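Local coordinates for protein 3-dehydroquinate dehydratase (Thermus thermophilus, PDB 2UYG) that probably catalyses the trans-dehydration of 3-dehydroquinate to 3-dehydroshikimate through an enolate intermediate, a step of chorismate biosynthesis, as a type II dehydroquinase dodecamer, at residues 2-7 / 129-134; 19-24 / 98-103; 70-75 / 86-91; 94-99 / 135-140. All blocks are in the same frame, centred on the assembly; numbering follows the deposited sequence.

Interaction 1: 2-7 / 129-134; sequences VLILNG and LSYKLA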
# COMPACT_ATOMS: atom_id res chain seq x y z
N VAL A 2 -3.96 -28.09 32.48
CA VAL A 2 -3.99 -27.17 31.32
C VAL A 2 -5.40 -26.76 30.88
O VAL A 2 -6.23 -27.58 30.80
CB VAL A 2 -3.11 -27.64 30.17
CG1 VAL A 2 -2.84 -29.03 30.29
CG2 VAL A 2 -3.74 -27.44 28.79
N LEU A 3 -5.57 -25.48 30.54
CA LEU A 3 -6.84 -24.93 30.12
C LEU A 3 -6.80 -24.77 28.61
O LEU A 3 -5.86 -24.16 28.11
CB LEU A 3 -7.06 -23.50 30.74
CG LEU A 3 -8.34 -22.88 31.32
CD1 LEU A 3 -8.40 -21.29 31.21
CD2 LEU A 3 -9.72 -23.45 31.04
N ILE A 4 -7.84 -25.25 27.95
CA ILE A 4 -8.03 -25.26 26.51
C ILE A 4 -9.22 -24.33 26.26
O ILE A 4 -10.26 -24.59 26.75
CB ILE A 4 -8.39 -26.67 25.95
CG1 ILE A 4 -7.30 -27.68 26.35
CG2 ILE A 4 -8.55 -26.66 24.44
CD1 ILE A 4 -7.56 -29.04 25.80
N LEU A 5 -9.01 -23.21 25.58
CA LEU A 5 -10.01 -22.15 25.43
C LEU A 5 -10.24 -21.95 24.00
O LEU A 5 -9.25 -21.85 23.28
CB LEU A 5 -9.53 -20.82 25.96
CG LEU A 5 -9.14 -20.86 27.41
CD1 LEU A 5 -8.63 -19.49 27.90
CD2 LEU A 5 -10.24 -21.38 28.23
N ASN A 6 -11.52 -21.77 23.64
CA ASN A 6 -12.00 -21.70 22.29
C ASN A 6 -12.93 -20.51 22.11
O ASN A 6 -13.79 -20.29 22.94
CB ASN A 6 -12.76 -22.96 21.95
CG ASN A 6 -11.96 -24.17 22.10
OD1 ASN A 6 -12.08 -24.88 23.12
ND2 ASN A 6 -11.14 -24.49 21.08
N GLY A 7 -12.76 -19.79 20.97
CA GLY A 7 -13.40 -18.57 20.61
C GLY A 7 -14.69 -18.87 19.82
O GLY A 7 -15.19 -20.03 19.67
N LEU A 129 -6.31 -32.90 15.73
CA LEU A 129 -4.93 -33.19 16.07
C LEU A 129 -4.07 -31.96 16.32
O LEU A 129 -3.01 -32.11 16.87
CB LEU A 129 -4.33 -34.05 14.93
CG LEU A 129 -4.93 -35.46 14.93
CD1 LEU A 129 -4.60 -36.11 13.62
CD2 LEU A 129 -4.38 -36.30 16.09
N SER A 130 -4.45 -30.75 15.89
CA SER A 130 -3.67 -29.55 16.31
C SER A 130 -3.70 -29.43 17.84
O SER A 130 -2.74 -28.89 18.44
CB SER A 130 -4.23 -28.20 15.77
OG SER A 130 -4.34 -28.18 14.39
N TYR A 131 -4.85 -29.82 18.44
CA TYR A 131 -4.98 -29.80 19.93
C TYR A 131 -4.10 -30.82 20.55
O TYR A 131 -3.33 -30.56 21.53
CB TYR A 131 -6.46 -29.96 20.41
CG TYR A 131 -7.32 -28.79 20.04
CD1 TYR A 131 -7.76 -28.59 18.69
CD2 TYR A 131 -7.78 -27.88 21.03
CE1 TYR A 131 -8.60 -27.45 18.33
CE2 TYR A 131 -8.64 -26.82 20.68
CZ TYR A 131 -9.02 -26.60 19.33
OH TYR A 131 -9.85 -25.57 19.06
N LYS A 132 -4.12 -31.99 19.95
CA LYS A 132 -3.18 -33.08 20.37
C LYS A 132 -1.78 -32.66 20.46
O LYS A 132 -1.07 -32.88 21.49
CB LYS A 132 -3.22 -34.24 19.38
CG LYS A 132 -3.23 -35.58 20.04
CD LYS A 132 -2.00 -36.40 19.99
CE LYS A 132 -2.29 -37.72 19.35
NZ LYS A 132 -1.87 -38.77 20.20
N LEU A 133 -1.31 -32.12 19.33
CA LEU A 133 0.08 -31.74 19.29
C LEU A 133 0.45 -30.67 20.33
O LEU A 133 1.61 -30.68 20.89
CB LEU A 133 0.53 -31.24 17.91
CG LEU A 133 0.26 -31.90 16.55
CD1 LEU A 133 1.17 -31.35 15.44
CD2 LEU A 133 0.10 -33.36 16.47
N ALA A 134 -0.50 -29.74 20.58
CA ALA A 134 -0.26 -28.73 21.64
C ALA A 134 -0.05 -29.43 22.99
O ALA A 134 0.77 -29.02 23.77
CB ALA A 134 -1.43 -27.73 21.75

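Interaction 2: 19-24 / 98-103; sequences EVYGRT and VHLTNL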
# COMPACT_ATOMS: atom_id res chain seq x y z
N GLU A 19 -15.52 -29.78 4.16
CA GLU A 19 -14.22 -29.80 3.52
C GLU A 19 -13.42 -28.72 4.20
O GLU A 19 -12.18 -28.87 4.33
CB GLU A 19 -14.31 -29.56 1.99
CG GLU A 19 -13.63 -30.64 1.11
CD GLU A 19 -12.11 -30.76 1.34
OE1 GLU A 19 -11.38 -29.76 1.14
OE2 GLU A 19 -11.63 -31.88 1.68
N VAL A 20 -14.08 -27.65 4.68
CA VAL A 20 -13.39 -26.68 5.56
C VAL A 20 -13.04 -27.27 6.93
O VAL A 20 -11.86 -27.43 7.18
CB VAL A 20 -14.04 -25.25 5.66
CG1 VAL A 20 -13.23 -24.36 6.57
CG2 VAL A 20 -14.07 -24.60 4.31
N TYR A 21 -13.99 -27.62 7.79
CA TYR A 21 -13.66 -27.98 9.19
C TYR A 21 -13.57 -29.49 9.62
O TYR A 21 -12.72 -29.84 10.48
CB TYR A 21 -14.58 -27.22 10.12
CG TYR A 21 -14.38 -25.74 10.06
CD1 TYR A 21 -15.28 -24.92 9.37
CD2 TYR A 21 -13.27 -25.15 10.67
CE1 TYR A 21 -15.10 -23.53 9.28
CE2 TYR A 21 -13.08 -23.74 10.59
CZ TYR A 21 -13.99 -22.94 9.90
OH TYR A 21 -13.83 -21.56 9.84
N GLY A 22 -14.39 -30.35 9.00
CA GLY A 22 -14.50 -31.76 9.35
C GLY A 22 -15.87 -32.09 9.96
O GLY A 22 -16.79 -31.29 9.94
N ARG A 23 -16.00 -33.29 10.52
CA ARG A 23 -17.29 -33.73 11.06
C ARG A 23 -17.27 -33.71 12.59
O ARG A 23 -18.33 -33.69 13.22
CB ARG A 23 -17.70 -35.11 10.48
CG ARG A 23 -16.61 -36.26 10.50
CD ARG A 23 -16.64 -37.26 9.23
NE ARG A 23 -17.81 -38.15 9.25
CZ ARG A 23 -17.94 -39.33 8.62
NH1 ARG A 23 -16.96 -39.84 7.87
NH2 ARG A 23 -19.07 -40.02 8.74
N THR A 24 -16.08 -33.63 13.20
CA THR A 24 -16.02 -33.75 14.63
C THR A 24 -16.62 -32.53 15.38
O THR A 24 -16.45 -31.36 14.96
CB THR A 24 -14.64 -34.25 15.21
OG1 THR A 24 -13.99 -33.20 15.90
CG2 THR A 24 -13.66 -34.83 14.20
N VAL A 98 -3.69 -22.63 18.66
CA VAL A 98 -4.07 -23.78 17.84
C VAL A 98 -5.16 -23.41 16.87
O VAL A 98 -6.06 -22.60 17.19
CB VAL A 98 -4.46 -24.86 18.93
CG1 VAL A 98 -5.40 -25.80 18.53
CG2 VAL A 98 -3.16 -25.54 19.41
N HIS A 99 -5.14 -23.98 15.66
CA HIS A 99 -6.30 -23.83 14.72
C HIS A 99 -6.48 -25.15 14.00
O HIS A 99 -5.48 -25.76 13.65
CB HIS A 99 -6.08 -22.77 13.64
CG HIS A 99 -5.61 -21.48 14.18
ND1 HIS A 99 -6.47 -20.47 14.55
CD2 HIS A 99 -4.36 -21.05 14.51
CE1 HIS A 99 -5.77 -19.45 15.01
NE2 HIS A 99 -4.49 -19.78 15.01
N LEU A 100 -7.72 -25.54 13.76
CA LEU A 100 -8.06 -26.73 13.06
C LEU A 100 -7.58 -26.72 11.63
O LEU A 100 -7.09 -27.73 11.15
CB LEU A 100 -9.58 -26.86 12.99
CG LEU A 100 -10.21 -26.99 14.39
CD1 LEU A 100 -11.59 -26.39 14.29
CD2 LEU A 100 -10.23 -28.43 14.81
N THR A 101 -7.77 -25.57 10.97
CA THR A 101 -7.52 -25.41 9.55
C THR A 101 -6.25 -24.69 9.35
O THR A 101 -5.73 -24.07 10.27
CB THR A 101 -8.62 -24.55 8.81
OG1 THR A 101 -8.70 -23.21 9.35
CG2 THR A 101 -9.97 -25.13 8.94
N ASN A 102 -5.76 -24.76 8.12
CA ASN A 102 -4.53 -24.12 7.73
C ASN A 102 -4.90 -22.71 7.31
O ASN A 102 -5.50 -22.50 6.22
CB ASN A 102 -3.91 -24.85 6.52
CG ASN A 102 -2.58 -24.23 6.09
OD1 ASN A 102 -2.25 -23.09 6.46
ND2 ASN A 102 -1.82 -24.97 5.31
N LEU A 103 -4.53 -21.76 8.15
CA LEU A 103 -4.87 -20.35 7.95
C LEU A 103 -4.36 -19.74 6.61
O LEU A 103 -4.89 -18.74 6.14
CB LEU A 103 -4.32 -19.54 9.09
CG LEU A 103 -4.98 -19.96 10.43
CD1 LEU A 103 -4.51 -19.00 11.48
CD2 LEU A 103 -6.51 -20.08 10.33

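Interaction 3: 70-75 / 86-91; sequences IVLNPG and DAIRAQ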
# COMPACT_ATOMS: atom_id res chain seq x y z
N ILE A 70 -2.06 -22.68 28.85
CA ILE A 70 -3.32 -22.51 28.11
C ILE A 70 -3.11 -22.87 26.68
O ILE A 70 -2.10 -22.52 26.10
CB ILE A 70 -3.76 -21.03 28.17
CG1 ILE A 70 -4.10 -20.58 29.61
CG2 ILE A 70 -4.95 -20.78 27.27
CD1 ILE A 70 -3.83 -19.12 29.79
N VAL A 71 -4.09 -23.57 26.10
CA VAL A 71 -4.11 -23.87 24.69
C VAL A 71 -5.29 -23.05 24.17
O VAL A 71 -6.38 -23.25 24.69
CB VAL A 71 -4.29 -25.39 24.49
CG1 VAL A 71 -4.51 -25.73 23.07
CG2 VAL A 71 -3.10 -26.16 25.06
N LEU A 72 -5.08 -22.27 23.09
CA LEU A 72 -5.96 -21.22 22.71
C LEU A 72 -6.22 -21.16 21.24
O LEU A 72 -5.31 -20.98 20.46
CB LEU A 72 -5.30 -19.87 23.14
CG LEU A 72 -6.03 -18.61 22.74
CD1 LEU A 72 -7.33 -18.64 23.47
CD2 LEU A 72 -5.23 -17.31 23.19
N ASN A 73 -7.49 -21.27 20.87
CA ASN A 73 -7.97 -21.19 19.52
C ASN A 73 -8.96 -20.02 19.57
O ASN A 73 -10.17 -20.23 19.96
CB ASN A 73 -8.70 -22.46 19.05
CG ASN A 73 -9.20 -22.33 17.60
OD1 ASN A 73 -9.21 -21.24 17.06
ND2 ASN A 73 -9.52 -23.44 16.95
N PRO A 74 -8.54 -18.83 19.22
CA PRO A 74 -9.49 -17.71 19.31
C PRO A 74 -10.58 -17.71 18.22
O PRO A 74 -11.42 -16.81 18.23
CB PRO A 74 -8.59 -16.50 19.23
CG PRO A 74 -7.06 -17.08 19.41
CD PRO A 74 -7.17 -18.41 18.89
N GLY A 75 -10.57 -18.64 17.25
CA GLY A 75 -11.59 -18.55 16.19
C GLY A 75 -11.29 -17.27 15.37
O GLY A 75 -10.14 -16.83 15.38
N ASP A 86 -3.39 -8.64 24.39
CA ASP A 86 -2.89 -7.97 25.59
C ASP A 86 -3.20 -8.88 26.82
O ASP A 86 -2.43 -8.92 27.77
CB ASP A 86 -3.52 -6.58 25.75
CG ASP A 86 -2.73 -5.49 25.09
OD1 ASP A 86 -1.64 -5.78 24.57
OD2 ASP A 86 -3.12 -4.25 25.01
N ALA A 87 -4.32 -9.58 26.77
CA ALA A 87 -4.70 -10.50 27.84
C ALA A 87 -3.61 -11.54 27.97
O ALA A 87 -3.18 -11.78 29.08
CB ALA A 87 -5.97 -11.16 27.57
N ILE A 88 -3.16 -12.12 26.84
CA ILE A 88 -2.18 -13.17 26.98
C ILE A 88 -0.84 -12.68 27.53
O ILE A 88 -0.17 -13.41 28.29
CB ILE A 88 -2.04 -14.16 25.74
CG1 ILE A 88 -0.69 -14.08 25.14
CG2 ILE A 88 -3.24 -14.28 24.74
CD1 ILE A 88 -0.03 -15.33 25.34
N ARG A 89 -0.48 -11.45 27.15
CA ARG A 89 0.77 -10.82 27.60
C ARG A 89 0.69 -10.45 29.08
O ARG A 89 1.71 -10.37 29.74
CB ARG A 89 1.11 -9.54 26.80
CG ARG A 89 1.88 -9.74 25.44
CD ARG A 89 3.42 -9.61 25.59
NE ARG A 89 4.17 -10.88 25.95
CZ ARG A 89 4.56 -11.27 27.20
NH1 ARG A 89 5.23 -12.44 27.36
NH2 ARG A 89 4.26 -10.56 28.30
N ALA A 90 -0.53 -10.25 29.60
CA ALA A 90 -0.69 -9.68 30.92
C ALA A 90 -0.67 -10.71 31.98
O ALA A 90 -0.88 -10.34 33.10
CB ALA A 90 -1.99 -8.91 31.02
N GLN A 91 -0.43 -12.00 31.62
CA GLN A 91 -0.48 -13.15 32.51
C GLN A 91 0.71 -14.11 32.29
O GLN A 91 1.34 -14.09 31.25
CB GLN A 91 -1.84 -13.87 32.36
CG GLN A 91 -2.27 -14.52 31.04
CD GLN A 91 -1.50 -15.75 30.79
OE1 GLN A 91 -1.51 -16.64 31.63
NE2 GLN A 91 -0.69 -15.77 29.69

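Interaction 4: 94-99 / 135-140; sequences PVVEVH and LVYLAE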
# COMPACT_ATOMS: atom_id res chain seq x y z
N PRO A 94 2.39 -19.99 29.81
CA PRO A 94 2.64 -20.26 28.39
C PRO A 94 1.33 -20.47 27.65
O PRO A 94 0.51 -21.25 28.14
CB PRO A 94 3.36 -21.62 28.42
CG PRO A 94 3.08 -22.15 29.74
CD PRO A 94 3.03 -20.98 30.68
N VAL A 95 1.19 -19.85 26.49
CA VAL A 95 0.01 -19.99 25.68
C VAL A 95 0.41 -20.60 24.28
O VAL A 95 1.33 -20.11 23.63
CB VAL A 95 -0.62 -18.66 25.49
CG1 VAL A 95 -1.87 -18.79 24.65
CG2 VAL A 95 -0.98 -18.01 26.83
N VAL A 96 -0.24 -21.70 23.90
CA VAL A 96 -0.07 -22.29 22.62
C VAL A 96 -1.35 -22.01 21.78
O VAL A 96 -2.42 -22.28 22.23
CB VAL A 96 0.11 -23.81 22.67
CG1 VAL A 96 0.41 -24.33 21.27
CG2 VAL A 96 1.32 -24.21 23.62
N GLU A 97 -1.18 -21.42 20.60
CA GLU A 97 -2.27 -21.02 19.73
C GLU A 97 -2.49 -22.19 18.80
O GLU A 97 -1.57 -22.67 18.22
CB GLU A 97 -1.91 -19.75 18.93
CG GLU A 97 -3.00 -19.32 18.02
CD GLU A 97 -2.77 -17.97 17.32
OE1 GLU A 97 -3.00 -17.86 16.07
OE2 GLU A 97 -2.37 -17.04 18.00
N VAL A 98 -3.69 -22.63 18.66
CA VAL A 98 -4.07 -23.78 17.84
C VAL A 98 -5.16 -23.41 16.87
O VAL A 98 -6.06 -22.60 17.19
CB VAL A 98 -4.46 -24.86 18.93
CG1 VAL A 98 -5.40 -25.80 18.53
CG2 VAL A 98 -3.16 -25.54 19.41
N HIS A 99 -5.14 -23.98 15.66
CA HIS A 99 -6.30 -23.83 14.72
C HIS A 99 -6.48 -25.15 14.00
O HIS A 99 -5.48 -25.76 13.65
CB HIS A 99 -6.08 -22.77 13.64
CG HIS A 99 -5.61 -21.48 14.18
ND1 HIS A 99 -6.47 -20.47 14.55
CD2 HIS A 99 -4.36 -21.05 14.51
CE1 HIS A 99 -5.77 -19.45 15.01
NE2 HIS A 99 -4.49 -19.78 15.01
N LEU A 135 -0.84 -30.45 23.26
CA LEU A 135 -0.73 -31.20 24.54
C LEU A 135 0.59 -31.95 24.67
O LEU A 135 1.23 -31.91 25.72
CB LEU A 135 -1.95 -32.08 24.75
CG LEU A 135 -3.25 -31.27 24.91
CD1 LEU A 135 -4.50 -32.14 24.82
CD2 LEU A 135 -3.27 -30.41 26.20
N VAL A 136 1.11 -32.48 23.58
CA VAL A 136 2.41 -33.17 23.64
C VAL A 136 3.51 -32.22 23.96
O VAL A 136 4.36 -32.47 24.86
CB VAL A 136 2.72 -34.08 22.39
CG1 VAL A 136 2.33 -33.42 21.20
CG2 VAL A 136 4.24 -34.42 22.27
N TYR A 137 3.48 -31.05 23.35
CA TYR A 137 4.50 -30.05 23.64
C TYR A 137 4.39 -29.68 25.12
O TYR A 137 5.38 -29.55 25.80
CB TYR A 137 4.31 -28.81 22.81
CG TYR A 137 5.12 -27.64 23.35
CD1 TYR A 137 6.47 -27.53 23.08
CD2 TYR A 137 4.55 -26.65 24.13
CE1 TYR A 137 7.20 -26.52 23.54
CE2 TYR A 137 5.33 -25.58 24.58
CZ TYR A 137 6.65 -25.54 24.30
OH TYR A 137 7.49 -24.49 24.75
N LEU A 138 3.19 -29.50 25.61
CA LEU A 138 3.00 -28.94 26.93
C LEU A 138 3.40 -29.94 28.05
O LEU A 138 4.05 -29.55 29.05
CB LEU A 138 1.57 -28.47 27.05
CG LEU A 138 1.17 -27.01 27.02
CD1 LEU A 138 2.15 -25.92 26.67
CD2 LEU A 138 -0.15 -26.77 26.38
N ALA A 139 3.13 -31.23 27.82
CA ALA A 139 3.55 -32.31 28.75
C ALA A 139 5.05 -32.42 28.87
O ALA A 139 5.62 -32.61 29.97
CB ALA A 139 3.03 -33.64 28.30
N GLU A 140 5.72 -32.37 27.73
CA GLU A 140 7.15 -32.32 27.76
C GLU A 140 7.67 -31.06 28.50
O GLU A 140 8.68 -31.16 29.19
CB GLU A 140 7.73 -32.38 26.36
CG GLU A 140 9.24 -32.72 26.37
CD GLU A 140 9.56 -33.88 25.47
OE1 GLU A 140 8.67 -34.62 25.09
OE2 GLU A 140 10.70 -34.02 25.10

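Interaction 1: 2-7 / 129-134
Ile4 and Asn6 of the first strand meet Tyr131 of the C-terminal helix on one face of the five-stranded parallel sheet, an interface between sheet and helix layers in the flavodoxin-like fold of type II dehydroquinases. Backbones stay well apart, the nearest alpha carbons, Ile4 CA and Tyr131 CA, being 8.6 Å distant, and the tyrosine side chain spans the gap. Ile4 has its CG2 methyl trans to the backbone N, which directs this branch at the ring; CG2 lies 3.7 Å from Tyr131 CD2 and 3.8 Å from Tyr131 CE2, in the ring plane. The methyl therefore packs against an edge, not over a face. Further along the strand, the Asn6 amide approaches the phenol end of the same ring, its plane tilted 35° from that of the ring. The modelled Asn6 ND2 is 2.6 Å from Tyr131 OH, though the amide may be turned over in the model. Tyr131 OH is hydrogen-bonded to Asn73 ND2, so the helix reaches a residue that probably binds substrate. All three touching residues are buried. Around them, Leu29 and Cys33 of helix 26-39 pack against Tyr131, Phe46 of strand 44-48 lies against both Ile4 and Asn6, and Val98 of strand 95-99 adjoins Tyr131.

Interaction 2: 19-24 / 98-103
The Tyr21 ring meets Thr101 and Leu100 obliquely, while one of its faces carries the Val20 CG1 methyl of its own loop, 3.4 Å above the plane and displaced toward the rim. Thr101 CG2 is the methyl that does the touching: it lies 3.7 Å from Tyr21 CD2 and 3.8 Å from Tyr21 CE2, and also packs 3.5 Å from the carbonyl oxygen Val20 O. Leu100 crosses the tyrosine at about a right angle and brings CD1 to 4.2 Å from Tyr21 CD2. A second ring, that of His99, has Leu103 CD1 over the centre of one face at a height of 3.5 Å. The contact lies in the probable active site at the C-terminal edge of the parallel sheet: Tyr21 is the likely proton acceptor, His99 the likely proton donor, and Leu100 and Thr101 probably bind substrate. The loop with Tyr21 follows strand 2-6, whereas the other segment leaves strand 95-99, so the contact pairs two strand-end loops. Thr101 OG1 sits between the backbone N and the carbonyl carbon (chi1 60°), which places CG2 trans to that carbon and facing the tyrosine. Arg106 ties the two side chains by their polar ends, with NH2 bonded to Thr101 OG1 and NH1 to Tyr21 OH. Arg16 makes a cation-pi contact with the Tyr21 ring, and Asp86 of a neighbouring subunit packs on it.

Interaction 3: 70-75 / 86-91
Leu72 and Ile88 join strand to helix within the beta-alpha-beta unit made of strand 69-73, helix 82-89 and strand 95-99. The contact is buried and rests on few atoms: Leu72 CD2 lies 3.9 Å from Ile88 CG2, the two side chains passing at a slant. Leu72 extends its CG opposite the backbone N (chi1 176°), which extends the branched end toward the helix. Ile70 adds a second point, its CD1 being 3.9 Å from OE1 of Gln91, in the turn just after the helix, a van der Waals approach of a methyl to an amide oxygen. The wide backbone separation, 9.5 Å between Ile70 CA and Ile88 CA, agrees with a layer spacing filled by side chains, and Leu55 of helix 52-61 also packs on Leu72. Both segments reach probable substrate-binding residues. At the end of the strand, Asn73 OD1 accepts from Gly75 N at 2.9 Å in an Asx turn, the donor standing above the carbonyl plane. Asp86, on the helix, makes a salt bridge to Arg110 of a neighbouring subunit. Gln91 is folded back by a bend at chi2 and fixed from both ends of its amide: OE1 accepts from Leu93 N, and NE2 donates to Ile88 O over 2.8 Å, in the carbonyl plane on a lone pair, with an N-H...O angle of 155°.

Interaction 4: 94-99 / 135-140
Val96 and Leu138 reach toward each other end to end, with the CG2 methyl of the valine meeting both branches of the leucine. Val96 CG2 is 3.6 Å from Leu138 CD1 and 4.0 Å from Leu138 CD2, so the methyl faces the leucine fork. The valine conformation explains this: CG1 lies trans to the backbone N and CG2 trans to the carbonyl carbon, which turns the second methyl to the helix. Leu138 is less regular. Its chi1 of -106° and chi2 of 9° lie off the staggered positions, a conformation that brings both of its methyls to Val96 CG2. Tyr137 has its CG opposite the backbone N, and the ring swings past the valine, with CD2 at 4.1 Å from Val96 CG2 in an oblique approach. The contact joins strand 95-99 of the parallel sheet to the last helix of the flavodoxin-like fold, with 8.5 Å between Val96 CA and Leu138 CA. Leu138 also packs on Ala69 and Val71 of the adjoining strand. Tyr137 OH is bonded to Arg120 NH2, and its ring meets Phe126 of a neighbouring subunit, which also packs on Val96. Glu97 is stretched out nearly straight, and its OE1 receives His99 NE2 at 2.7 Å, on the anti side of the carboxylate, with an N-H...O angle of 157°. The acceptor lies almost in the imidazole plane. Ser113 OG, on OE1, and Thr115 OG1, on OE2, hold the carboxylate, which in turn probably helps to orient the His99 ring.

Overall arrangement
All four contacts involve one parallel sheet or its strand-end loops. Interactions 1 and 4 share helix 129-140 and sit about 7 Å apart between centres, docking it on strands 2-6 and 95-99; interaction 3 packs helix 82-89 on strand 69-73, about 12 Å from either, on the opposite face, since Val71 turns to Leu138 and Leu72 to Ile88. Interaction 2, roughly 20 Å from interaction 3, joins loops beyond strands 2-6 and 95-99, and shares Val98 and His99 with interaction 4. Interactions 2 and 3 nest within interaction 1, whose segments alternate with those of interaction 4. A probable hydrogen bond, Ser130 OG to His99 O (2.8 Å), ties helix 129-140 to the probable catalytic loops.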